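Local coordinates for protein extracellular ligand-binding receptor (Sphaerobacter thermophilus, PDB 4ZPJ) that probably captures a small solute outside the membrane and delivers it to an ABC transporter, as other members of the leucine-binding protein family do, at residues R194-A199 with E222-V227; F254-T259 with S284-D289; G345-E350 with V372-P377; G306-A311 with P334-Y339. All coordinates share one frame; numbering follows the deposited sequence.

Contact 1: R194-A199 with E222-V227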
loop_
_atom_site.group_PDB
_atom_site.type_symbol
_atom_site.label_atom_id
_atom_site.label_comp_id
_atom_site.label_asym_id
_atom_site.label_seq_id
_atom_site.Cartn_x
_atom_site.Cartn_y
_atom_site.Cartn_z
ATOM N N ARG A 194 10.892 17.839 -16.971
ATOM C CA ARG A 194 10.736 16.815 -17.989
ATOM C C ARG A 194 11.166 15.504 -17.367
ATOM O O ARG A 194 12.278 15.414 -16.842
ATOM C CB ARG A 194 11.655 17.191 -19.153
ATOM C CG ARG A 194 11.046 18.145 -20.186
ATOM C CD ARG A 194 11.988 19.245 -20.738
ATOM N NE ARG A 194 13.340 18.862 -21.213
ATOM C CZ ARG A 194 14.509 19.037 -20.548
ATOM N NH1 ARG A 194 15.643 18.639 -21.119
ATOM N NH2 ARG A 194 14.581 19.578 -19.311
HETATM N N MSE A 195 10.332 14.478 -17.379
HETATM C CA MSE A 195 10.731 13.215 -16.729
HETATM C C MSE A 195 10.505 12.019 -17.599
HETATM O O MSE A 195 9.687 12.081 -18.509
HETATM C CB MSE A 195 10.021 13.029 -15.391
HETATM C CG MSE A 195 10.550 14.028 -14.361
HETATM SE SE MSE A 195 9.942 13.721 -12.537
HETATM C CE MSE A 195 10.454 11.806 -12.346
ATOM N N VAL A 196 11.287 10.965 -17.327
ATOM C CA VAL A 196 11.130 9.621 -17.870
ATOM C C VAL A 196 10.513 8.726 -16.818
ATOM O O VAL A 196 10.853 8.813 -15.614
ATOM C CB VAL A 196 12.478 8.993 -18.254
ATOM C CG1 VAL A 196 12.329 7.557 -18.736
ATOM C CG2 VAL A 196 13.116 9.797 -19.363
ATOM N N LEU A 197 9.630 7.843 -17.268
ATOM C CA LEU A 197 8.967 6.897 -16.383
ATOM C C LEU A 197 9.384 5.476 -16.709
ATOM O O LEU A 197 9.519 5.114 -17.869
ATOM C CB LEU A 197 7.456 6.992 -16.553
ATOM C CG LEU A 197 6.750 8.320 -16.366
ATOM C CD1 LEU A 197 5.238 8.113 -16.417
ATOM C CD2 LEU A 197 7.170 8.892 -15.027
ATOM N N HIS A 198 9.519 4.663 -15.679
ATOM C CA HIS A 198 9.852 3.304 -15.856
ATOM C C HIS A 198 9.123 2.423 -14.888
ATOM O O HIS A 198 9.007 2.778 -13.720
ATOM C CB HIS A 198 11.361 3.137 -15.664
ATOM C CG HIS A 198 11.779 1.730 -15.463
ATOM N ND1 HIS A 198 11.753 0.809 -16.481
ATOM C CD2 HIS A 198 12.213 1.072 -14.362
ATOM C CE1 HIS A 198 12.199 -0.345 -16.032
ATOM N NE2 HIS A 198 12.468 -0.217 -14.747
ATOM N N ALA A 199 8.617 1.286 -15.358
ATOM C CA ALA A 199 7.990 0.308 -14.475
ATOM C C ALA A 199 8.107 -1.097 -14.929
ATOM O O ALA A 199 8.267 -1.365 -16.120
ATOM C CB ALA A 199 6.514 0.607 -14.318
ATOM N N GLU A 222 6.376 17.703 -18.048
ATOM C CA GLU A 222 6.069 16.823 -19.190
ATOM C C GLU A 222 6.841 15.484 -19.101
ATOM O O GLU A 222 7.927 15.429 -18.561
ATOM C CB GLU A 222 6.183 17.566 -20.564
ATOM C CG GLU A 222 4.845 17.634 -21.369
ATOM C CD GLU A 222 3.958 18.913 -21.219
ATOM O OE1 GLU A 222 2.700 18.784 -21.169
ATOM O OE2 GLU A 222 4.477 20.058 -21.216
ATOM N N ILE A 223 6.196 14.429 -19.586
ATOM C CA ILE A 223 6.737 13.090 -19.644
ATOM C C ILE A 223 7.223 12.863 -21.063
ATOM O O ILE A 223 6.441 12.920 -21.997
ATOM C CB ILE A 223 5.648 12.035 -19.333
ATOM C CG1 ILE A 223 5.054 12.287 -17.945
ATOM C CG2 ILE A 223 6.206 10.606 -19.461
ATOM C CD1 ILE A 223 6.055 12.263 -16.839
ATOM N N VAL A 224 8.510 12.588 -21.202
ATOM C CA VAL A 224 9.123 12.389 -22.486
ATOM C C VAL A 224 9.118 10.913 -22.988
ATOM O O VAL A 224 9.168 10.699 -24.184
ATOM C CB VAL A 224 10.583 12.951 -22.481
ATOM C CG1 VAL A 224 10.616 14.409 -22.027
ATOM C CG2 VAL A 224 11.518 12.091 -21.620
ATOM N N ASP A 225 9.135 9.910 -22.105
ATOM C CA ASP A 225 9.059 8.483 -22.531
ATOM C C ASP A 225 8.660 7.604 -21.376
ATOM O O ASP A 225 8.828 8.003 -20.238
ATOM C CB ASP A 225 10.403 7.949 -23.096
ATOM C CG ASP A 225 10.214 6.747 -24.091
ATOM O OD1 ASP A 225 9.123 6.152 -24.072
ATOM O OD2 ASP A 225 11.125 6.402 -24.903
ATOM N N GLU A 226 8.112 6.425 -21.691
ATOM C CA GLU A 226 7.821 5.357 -20.725
ATOM C C GLU A 226 8.622 4.142 -21.158
ATOM O O GLU A 226 8.571 3.747 -22.316
ATOM C CB GLU A 226 6.336 4.975 -20.735
ATOM C CG GLU A 226 5.340 6.124 -20.526
ATOM C CD GLU A 226 3.876 5.656 -20.368
ATOM O OE1 GLU A 226 2.982 6.535 -20.229
ATOM O OE2 GLU A 226 3.588 4.427 -20.390
ATOM N N VAL A 227 9.367 3.564 -20.226
ATOM C CA VAL A 227 10.107 2.358 -20.458
ATOM C C VAL A 227 9.649 1.268 -19.484
ATOM O O VAL A 227 9.714 1.370 -18.237
ATOM C CB VAL A 227 11.626 2.565 -20.305
ATOM C CG1 VAL A 227 12.385 1.273 -20.640
ATOM C CG2 VAL A 227 12.117 3.687 -21.210
#
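H198 points the ND1 edge of its ring at the neighbouring strand: with CG anti to the backbone N (chi1 164°), ND1 lies 2.7 Å from V227 O. The bond is bent, the donor standing above the carbonyl plane, while A199 N meets the same oxygen within that plane. Parallel ladder bonds join the rest of R194-A199 to E222-V227; V227 N to L197 O, at 2.8 Å, is nearly straight. On the face of M195 and L197, I223 leans its CD1 and CG2 against L197, whose CG comes within 3.9 Å of I223 CG2, the two side chains crossing at about a right angle. V196, on the face away from L197, has CG2 3.6 Å from V224 CG2, the V224 methyl in the crowded position between N and carbonyl carbon. An alanine in place of H198 would probably leave V227 O with the A199 amide alone from this strand and lose the link to H257. The two strands belong to a beta-alpha-beta unit whose helix 203-218 packs against M195. With ND1 donating to V227 O and NE2 bonded to H257 NE2, both ring nitrogens of this buried histidine are engaged, which is likely to fix its ring orientation.

Contact 2: F254-T259 with S284-D289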
loop_
_atom_site.group_PDB
_atom_site.type_symbol
_atom_site.label_atom_id
_atom_site.label_comp_id
_atom_site.label_asym_id
_atom_site.label_seq_id
_atom_site.Cartn_x
_atom_site.Cartn_y
_atom_site.Cartn_z
ATOM N N PHE A 254 11.288 8.478 -12.794
ATOM C CA PHE A 254 10.509 7.811 -11.760
ATOM C C PHE A 254 10.442 6.324 -12.110
ATOM O O PHE A 254 10.163 6.003 -13.255
ATOM C CB PHE A 254 9.098 8.379 -11.677
ATOM C CG PHE A 254 8.131 7.512 -10.875
ATOM C CD1 PHE A 254 8.090 7.566 -9.481
ATOM C CD2 PHE A 254 7.273 6.662 -11.499
ATOM C CE1 PHE A 254 7.224 6.748 -8.742
ATOM C CE2 PHE A 254 6.401 5.847 -10.782
ATOM C CZ PHE A 254 6.371 5.886 -9.419
ATOM N N ALA A 255 10.692 5.433 -11.147
ATOM C CA ALA A 255 10.631 3.977 -11.358
ATOM C C ALA A 255 9.853 3.207 -10.271
ATOM O O ALA A 255 9.997 3.456 -9.033
ATOM C CB ALA A 255 12.017 3.421 -11.440
ATOM N N PHE A 256 9.035 2.268 -10.742
ATOM C CA PHE A 256 8.259 1.357 -9.886
ATOM C C PHE A 256 8.385 -0.099 -10.294
ATOM O O PHE A 256 8.229 -0.437 -11.467
ATOM C CB PHE A 256 6.785 1.733 -9.944
ATOM C CG PHE A 256 5.881 0.699 -9.377
ATOM C CD1 PHE A 256 5.395 -0.341 -10.178
ATOM C CD2 PHE A 256 5.486 0.772 -8.053
ATOM C CE1 PHE A 256 4.549 -1.308 -9.654
ATOM C CE2 PHE A 256 4.633 -0.199 -7.510
ATOM C CZ PHE A 256 4.159 -1.233 -8.320
ATOM N N HIS A 257 8.649 -0.963 -9.315
ATOM C CA HIS A 257 8.657 -2.415 -9.508
ATOM C C HIS A 257 7.898 -3.129 -8.445
ATOM O O HIS A 257 7.770 -4.333 -8.506
ATOM C CB HIS A 257 10.070 -2.956 -9.464
ATOM C CG HIS A 257 10.951 -2.371 -10.487
ATOM N ND1 HIS A 257 11.572 -1.144 -10.322
ATOM C CD2 HIS A 257 11.250 -2.791 -11.734
ATOM C CE1 HIS A 257 12.267 -0.869 -11.409
ATOM N NE2 HIS A 257 12.055 -1.834 -12.294
ATOM N N GLY A 258 7.383 -2.419 -7.456
ATOM C CA GLY A 258 6.817 -3.092 -6.278
ATOM C C GLY A 258 7.956 -3.497 -5.367
ATOM O O GLY A 258 9.113 -3.322 -5.681
ATOM N N THR A 259 7.607 -4.002 -4.217
ATOM C CA THR A 259 8.524 -4.523 -3.268
ATOM C C THR A 259 8.890 -5.920 -3.672
ATOM O O THR A 259 8.183 -6.859 -3.335
ATOM C CB THR A 259 7.849 -4.567 -1.911
ATOM O OG1 THR A 259 7.475 -3.238 -1.604
ATOM C CG2 THR A 259 8.776 -5.153 -0.871
ATOM N N SER A 284 9.736 4.519 -6.485
ATOM C CA SER A 284 8.495 4.308 -5.777
ATOM C C SER A 284 8.807 3.958 -4.329
ATOM O O SER A 284 9.789 3.236 -4.039
ATOM C CB SER A 284 7.714 3.159 -6.411
ATOM O OG SER A 284 6.778 2.631 -5.504
ATOM N N GLY A 285 7.937 4.402 -3.434
ATOM C CA GLY A 285 8.015 3.984 -2.043
ATOM C C GLY A 285 8.016 2.499 -1.858
ATOM O O GLY A 285 8.637 1.981 -0.943
ATOM N N ALA A 286 7.365 1.776 -2.749
ATOM C CA ALA A 286 7.431 0.305 -2.673
ATOM C C ALA A 286 8.835 -0.266 -2.892
ATOM O O ALA A 286 9.226 -1.334 -2.333
ATOM C CB ALA A 286 6.469 -0.285 -3.684
ATOM N N ASP A 287 9.623 0.455 -3.679
ATOM C CA ASP A 287 10.912 -0.067 -4.140
ATOM C C ASP A 287 11.958 0.147 -3.052
ATOM O O ASP A 287 13.016 -0.442 -3.096
ATOM C CB ASP A 287 11.377 0.628 -5.450
ATOM C CG ASP A 287 10.719 0.052 -6.755
ATOM O OD1 ASP A 287 9.471 -0.139 -6.809
ATOM O OD2 ASP A 287 11.486 -0.182 -7.752
ATOM N N VAL A 288 11.689 1.021 -2.085
ATOM C CA VAL A 288 12.632 1.217 -0.983
ATOM C C VAL A 288 12.001 0.829 0.372
ATOM O O VAL A 288 12.385 1.324 1.442
ATOM C CB VAL A 288 13.197 2.657 -0.959
ATOM C CG1 VAL A 288 14.056 2.896 -2.188
ATOM C CG2 VAL A 288 12.096 3.697 -0.852
ATOM N N ASP A 289 11.020 -0.060 0.327
ATOM C CA ASP A 289 10.359 -0.542 1.526
ATOM C C ASP A 289 11.371 -1.162 2.477
ATOM O O ASP A 289 12.363 -1.778 2.055
ATOM C CB ASP A 289 9.299 -1.600 1.184
ATOM C CG ASP A 289 8.495 -2.074 2.451
ATOM O OD1 ASP A 289 7.831 -1.226 3.077
ATOM O OD2 ASP A 289 8.547 -3.267 2.828
#
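At the C-terminal ends of two neighbouring strands of a parallel sheet, 252-256 and 281-283, the chain segments F254-T259 and S284-D289 meet, and S284 opens the second with an ST turn. S284 N extends the sheet pairing by donating to A255 O at 2.8 Å, nearly along the C=O axis. Its OG, anti to the backbone N (chi1 159°), accepts from A286 N and sits 3.4 Å from F256 CD2, at the ring edge and in its plane; D179 is a further partner of this hydroxyl. A286 follows with its methyl directed at the first segment, 3.8 Å from G258 CA, while its carbonyl oxygen receives the T259 hydroxyl on a lone pair. D287 then supplies the main polar grip. Its CG lies anti to the carbonyl carbon (chi1 -81°), and the carboxylate reaches H257 with both oxygens, each through its syn lone pair: OD1 takes H257 N at 2.8 Å, almost straight, and OD2 takes ND1 in the ring plane. The carboxylate is nevertheless turned 48° from the imidazole, so the two groups are not coplanar. An asparagine here, with one acceptor oxygen in place of two, would probably weaken the hold on H257 N or on its ring, whose NE2 is bonded to H198. This buried carboxylate may also favour a protonated or polarised imidazole. At the end of the segment D289, CG anti to its backbone N, brings CB to 3.7 Å from T259 OG1.

Contact 3: G345-E350 with V372-P377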
loop_
_atom_site.group_PDB
_atom_site.type_symbol
_atom_site.label_atom_id
_atom_site.label_comp_id
_atom_site.label_asym_id
_atom_site.label_seq_id
_atom_site.Cartn_x
_atom_site.Cartn_y
_atom_site.Cartn_z
ATOM N N GLY A 345 -7.161 -3.224 10.912
ATOM C CA GLY A 345 -7.622 -3.704 12.187
ATOM C C GLY A 345 -8.168 -2.611 13.062
ATOM O O GLY A 345 -9.109 -2.871 13.825
ATOM N N ARG A 346 -7.579 -1.411 12.936
ATOM C CA ARG A 346 -8.009 -0.249 13.714
ATOM C C ARG A 346 -9.361 0.237 13.222
ATOM O O ARG A 346 -10.237 0.566 13.994
ATOM C CB ARG A 346 -7.042 0.937 13.584
ATOM C CG ARG A 346 -5.978 1.088 14.619
ATOM C CD ARG A 346 -6.463 1.191 16.072
ATOM N NE ARG A 346 -7.117 2.435 16.440
ATOM C CZ ARG A 346 -6.484 3.586 16.631
ATOM N NH1 ARG A 346 -5.175 3.696 16.466
ATOM N NH2 ARG A 346 -7.176 4.642 16.986
ATOM N N VAL A 347 -9.520 0.288 11.916
ATOM C CA VAL A 347 -10.809 0.604 11.333
ATOM C C VAL A 347 -11.876 -0.349 11.903
ATOM O O VAL A 347 -12.951 0.088 12.317
ATOM C CB VAL A 347 -10.756 0.436 9.811
ATOM C CG1 VAL A 347 -12.143 0.342 9.232
ATOM C CG2 VAL A 347 -9.959 1.575 9.170
ATOM N N ILE A 348 -11.567 -1.649 11.947
ATOM C CA ILE A 348 -12.562 -2.630 12.315
ATOM C C ILE A 348 -12.862 -2.395 13.745
ATOM O O ILE A 348 -14.011 -2.328 14.131
ATOM C CB ILE A 348 -12.034 -4.050 12.117
ATOM C CG1 ILE A 348 -12.053 -4.368 10.630
ATOM C CG2 ILE A 348 -12.884 -5.030 12.863
ATOM C CD1 ILE A 348 -11.246 -5.558 10.261
ATOM N N ALA A 349 -11.809 -2.192 14.530
ATOM C CA ALA A 349 -11.939 -1.967 15.971
ATOM C C ALA A 349 -12.728 -0.707 16.299
ATOM O O ALA A 349 -13.527 -0.719 17.215
ATOM C CB ALA A 349 -10.570 -1.928 16.637
ATOM N N GLU A 350 -12.515 0.365 15.546
ATOM C CA GLU A 350 -13.228 1.604 15.782
ATOM C C GLU A 350 -14.678 1.445 15.375
ATOM O O GLU A 350 -15.576 1.945 16.059
ATOM C CB GLU A 350 -12.607 2.751 14.989
ATOM C CG GLU A 350 -11.183 3.016 15.397
ATOM C CD GLU A 350 -11.035 4.017 16.544
ATOM O OE1 GLU A 350 -11.812 4.985 16.624
ATOM O OE2 GLU A 350 -10.113 3.853 17.356
ATOM N N VAL A 372 -15.340 6.222 10.319
ATOM C CA VAL A 372 -14.146 5.972 11.097
ATOM C C VAL A 372 -13.102 7.050 10.813
ATOM O O VAL A 372 -12.816 7.342 9.644
ATOM C CB VAL A 372 -13.569 4.573 10.814
ATOM C CG1 VAL A 372 -12.144 4.459 11.308
ATOM C CG2 VAL A 372 -14.420 3.534 11.509
ATOM N N GLU A 373 -12.497 7.558 11.883
ATOM C CA GLU A 373 -11.427 8.500 11.819
ATOM C C GLU A 373 -10.479 8.417 13.034
ATOM O O GLU A 373 -10.916 8.438 14.160
ATOM C CB GLU A 373 -12.030 9.921 11.738
ATOM C CG GLU A 373 -11.145 10.831 10.899
ATOM C CD GLU A 373 -11.411 12.317 11.106
ATOM O OE1 GLU A 373 -12.624 12.615 11.004
ATOM O OE2 GLU A 373 -10.427 13.118 11.358
ATOM N N PHE A 374 -9.169 8.422 12.815
ATOM C CA PHE A 374 -8.251 8.394 13.944
ATOM C C PHE A 374 -6.908 8.884 13.433
ATOM O O PHE A 374 -6.697 8.993 12.211
ATOM C CB PHE A 374 -8.127 6.955 14.518
ATOM C CG PHE A 374 -7.792 5.931 13.468
ATOM C CD1 PHE A 374 -6.491 5.607 13.216
ATOM C CD2 PHE A 374 -8.792 5.292 12.756
ATOM C CE1 PHE A 374 -6.155 4.663 12.261
ATOM C CE2 PHE A 374 -8.487 4.355 11.774
ATOM C CZ PHE A 374 -7.162 4.036 11.526
ATOM N N THR A 375 -6.039 9.204 14.387
ATOM C CA THR A 375 -4.634 9.474 14.150
ATOM C C THR A 375 -3.916 8.164 14.178
ATOM O O THR A 375 -3.814 7.563 15.229
ATOM C CB THR A 375 -4.035 10.411 15.217
ATOM O OG1 THR A 375 -4.827 11.558 15.227
ATOM C CG2 THR A 375 -2.596 10.903 14.800
ATOM N N GLY A 376 -3.470 7.706 13.001
ATOM C CA GLY A 376 -2.669 6.504 12.907
ATOM C C GLY A 376 -1.166 6.752 12.818
ATOM O O GLY A 376 -0.667 7.895 12.935
ATOM N N PRO A 377 -0.416 5.672 12.589
ATOM C CA PRO A 377 1.018 5.794 12.589
ATOM C C PRO A 377 1.564 6.665 11.477
ATOM O O PRO A 377 2.704 7.109 11.593
ATOM C CB PRO A 377 1.512 4.377 12.465
ATOM C CG PRO A 377 0.362 3.473 12.733
ATOM C CD PRO A 377 -0.895 4.268 12.622
#
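Bends at chi2 (-57°) and chi3 (-72°) curl the R346 chain round toward F374 and E350, while F374 holds CG in the crowded position between backbone N and carbonyl carbon (chi1 52°), so that ring and guanidinium come together. The two planes are markedly tilted against each other, and R346 CZ stands 4.5 Å from the F374 ring centroid, an off-centre cation-pi contact. The same ring receives R346 CB in a CH-pi contact, in which F374 CZ lies 3.7 Å from R346 CB, and R346 NH2 approaches F374 CB to 3.5 Å. E350, one helical turn on, fixes the guanidinium: NH2 forms a salt bridge to OE2 at 3.1 Å, with the oxygen in the guanidinium plane but the nitrogen well above the carboxylate plane. The salt bridge and the aromatic contact together would probably limit rotation of the guanidinium, which stays tilted against the ring. Deeper in, V347 CG2 meets the edge of F374 at CE2, 4.1 Å away, and V372 CG2 packs on E350 CB. No hydrogen bond crosses between the segments. The arrangement is helix-on-sheet packing: helix 336-354 lies against strand 373-376, about 9.6 Å between segment axes, beside the zinc site that E317 and E320 form.

Contact 4: G306-A311 with P334-Y339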
loop_
_atom_site.group_PDB
_atom_site.type_symbol
_atom_site.label_atom_id
_atom_site.label_comp_id
_atom_site.label_asym_id
_atom_site.label_seq_id
_atom_site.Cartn_x
_atom_site.Cartn_y
_atom_site.Cartn_z
ATOM N N GLY A 306 7.783 9.024 -2.362
ATOM C CA GLY A 306 6.535 9.047 -1.637
ATOM C C GLY A 306 6.257 7.697 -1.050
ATOM O O GLY A 306 6.539 6.665 -1.668
ATOM N N THR A 307 5.721 7.679 0.150
ATOM C CA THR A 307 5.311 6.430 0.770
ATOM C C THR A 307 4.148 6.574 1.747
ATOM O O THR A 307 3.813 7.674 2.224
ATOM C CB THR A 307 6.479 5.730 1.502
ATOM O OG1 THR A 307 6.143 4.335 1.793
ATOM C CG2 THR A 307 6.857 6.467 2.772
ATOM N N LEU A 308 3.554 5.438 2.041
ATOM C CA LEU A 308 2.425 5.338 2.945
ATOM C C LEU A 308 2.914 5.424 4.410
ATOM O O LEU A 308 2.219 5.909 5.283
ATOM C CB LEU A 308 1.721 4.018 2.667
ATOM C CG LEU A 308 0.211 3.856 2.646
ATOM C CD1 LEU A 308 -0.547 4.752 1.692
ATOM C CD2 LEU A 308 -0.041 2.386 2.313
ATOM N N TYR A 309 4.115 4.928 4.679
ATOM C CA TYR A 309 4.556 4.747 6.065
ATOM C C TYR A 309 6.025 4.438 6.108
ATOM O O TYR A 309 6.525 3.732 5.242
ATOM C CB TYR A 309 3.805 3.604 6.809
ATOM C CG TYR A 309 4.230 3.538 8.287
ATOM C CD1 TYR A 309 3.976 4.578 9.152
ATOM C CD2 TYR A 309 4.944 2.485 8.769
ATOM C CE1 TYR A 309 4.436 4.564 10.465
ATOM C CE2 TYR A 309 5.401 2.455 10.070
ATOM C CZ TYR A 309 5.165 3.490 10.909
ATOM O OH TYR A 309 5.630 3.428 12.237
ATOM N N THR A 310 6.693 4.952 7.140
ATOM C CA THR A 310 8.026 4.517 7.521
ATOM C C THR A 310 8.037 4.491 9.035
ATOM O O THR A 310 7.480 5.385 9.653
ATOM C CB THR A 310 9.102 5.528 7.055
ATOM O OG1 THR A 310 10.350 5.237 7.650
ATOM C CG2 THR A 310 8.696 7.036 7.397
ATOM N N ALA A 311 8.710 3.469 9.599
ATOM C CA ALA A 311 8.973 3.309 10.995
ATOM C C ALA A 311 9.758 4.464 11.662
ATOM O O ALA A 311 9.749 4.627 12.921
ATOM C CB ALA A 311 9.654 1.976 11.197
ATOM N N PRO A 334 8.289 -2.613 11.439
ATOM C CA PRO A 334 7.197 -2.753 10.498
ATOM C C PRO A 334 7.414 -1.954 9.239
ATOM O O PRO A 334 7.995 -0.867 9.289
ATOM C CB PRO A 334 6.010 -2.169 11.259
ATOM C CG PRO A 334 6.616 -1.125 12.101
ATOM C CD PRO A 334 7.960 -1.668 12.518
ATOM N N GLY A 335 6.952 -2.503 8.128
ATOM C CA GLY A 335 6.939 -1.808 6.883
ATOM C C GLY A 335 5.551 -1.529 6.372
ATOM O O GLY A 335 4.597 -1.405 7.144
ATOM N N LEU A 336 5.448 -1.468 5.044
ATOM C CA LEU A 336 4.275 -0.953 4.375
ATOM C C LEU A 336 3.055 -1.833 4.542
ATOM O O LEU A 336 1.943 -1.348 4.827
ATOM C CB LEU A 336 4.591 -0.875 2.872
ATOM C CG LEU A 336 4.631 0.545 2.356
ATOM C CD1 LEU A 336 5.621 0.716 1.217
ATOM C CD2 LEU A 336 3.197 0.839 1.923
ATOM N N VAL A 337 3.266 -3.115 4.255
ATOM C CA VAL A 337 2.239 -4.102 4.390
ATOM C C VAL A 337 1.792 -4.334 5.849
ATOM O O VAL A 337 0.645 -4.659 6.086
ATOM C CB VAL A 337 2.637 -5.440 3.708
ATOM C CG1 VAL A 337 2.790 -5.210 2.208
ATOM C CG2 VAL A 337 3.944 -6.006 4.302
ATOM N N ASP A 338 2.702 -4.227 6.794
ATOM C CA ASP A 338 2.361 -4.289 8.210
ATOM C C ASP A 338 1.530 -3.086 8.535
ATOM O O ASP A 338 0.575 -3.199 9.259
ATOM C CB ASP A 338 3.597 -4.288 9.119
ATOM C CG ASP A 338 4.667 -5.337 8.709
ATOM O OD1 ASP A 338 4.443 -6.543 8.883
ATOM O OD2 ASP A 338 5.762 -4.918 8.278
ATOM N N TYR A 339 1.907 -1.912 8.013
ATOM C CA TYR A 339 1.182 -0.696 8.296
ATOM C C TYR A 339 -0.263 -0.792 7.807
ATOM O O TYR A 339 -1.255 -0.431 8.528
ATOM C CB TYR A 339 1.892 0.521 7.650
ATOM C CG TYR A 339 1.000 1.752 7.656
ATOM C CD1 TYR A 339 0.793 2.475 8.803
ATOM C CD2 TYR A 339 0.282 2.110 6.518
ATOM C CE1 TYR A 339 -0.049 3.601 8.802
ATOM C CE2 TYR A 339 -0.608 3.185 6.521
ATOM C CZ TYR A 339 -0.755 3.945 7.634
ATOM O OH TYR A 339 -1.621 5.036 7.579
HETATM O O HOH W 1 9.175 1.316 7.867
#
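The backbones leave strand 304-307 and enter helix 336-354 with Y309 and L336 CA atoms 6.0 Å apart, and G335 at the N-cap position of that helix. The contact thus seats the first turn of a helix on the segment following a strand, its centre about 8 Å from the centre of the chain. Y309 and Y339 form its aromatic centre. Both have CG anti to the backbone N (chi1 -175° and 167°), and their rings lie nearly parallel, planes 10° apart, yet slid so far that they barely overlap, the centroids being 5.0 Å from one another. The slide places Y309 CB over the face of Y339, a CH-pi contact of 3.9 Å from that carbon to the centroid. The hydroxyl of Y309 is bonded to S318, outside the pair. Next to the rings, L308 reaches Y339 CE2 with CG, and L336 presses CD2 to within 3.6 Å of L308 CB, the two leucines crossing at about a right angle. L336 CD1 turns to T307 OG1. In the helix start, D338 OD2 accepts from G335 N at 2.7 Å through its anti lone pair, while its OD1 forms a salt bridge with R76. A311 and P334 are joined by a water, which accepts from A311 N at 2.8 Å and donates to P334 O at 2.9 Å.

From the N terminus, contact 1 closes first, bringing strand 222-229 beside 194-200 after the intervening helix. Contact 2 follows, returning the chain by way of helix 261-272 and strand 281-283, and it extends the same parallel sheet: strand 252-256 bonds to 194-200, so the two contacts touch. Contact 4 then joins the end of strand 304-307 to helix 336-354, and L336 N at its helix start probably donates to D289 OD1 of contact 2. Contact 3 is last, tying that helix to strand 373-376 and touching contact 4 at P377. All four loops run in series, none enclosing or crossing another; contacts 1 and 3 lie on opposite sides of the chain's centre.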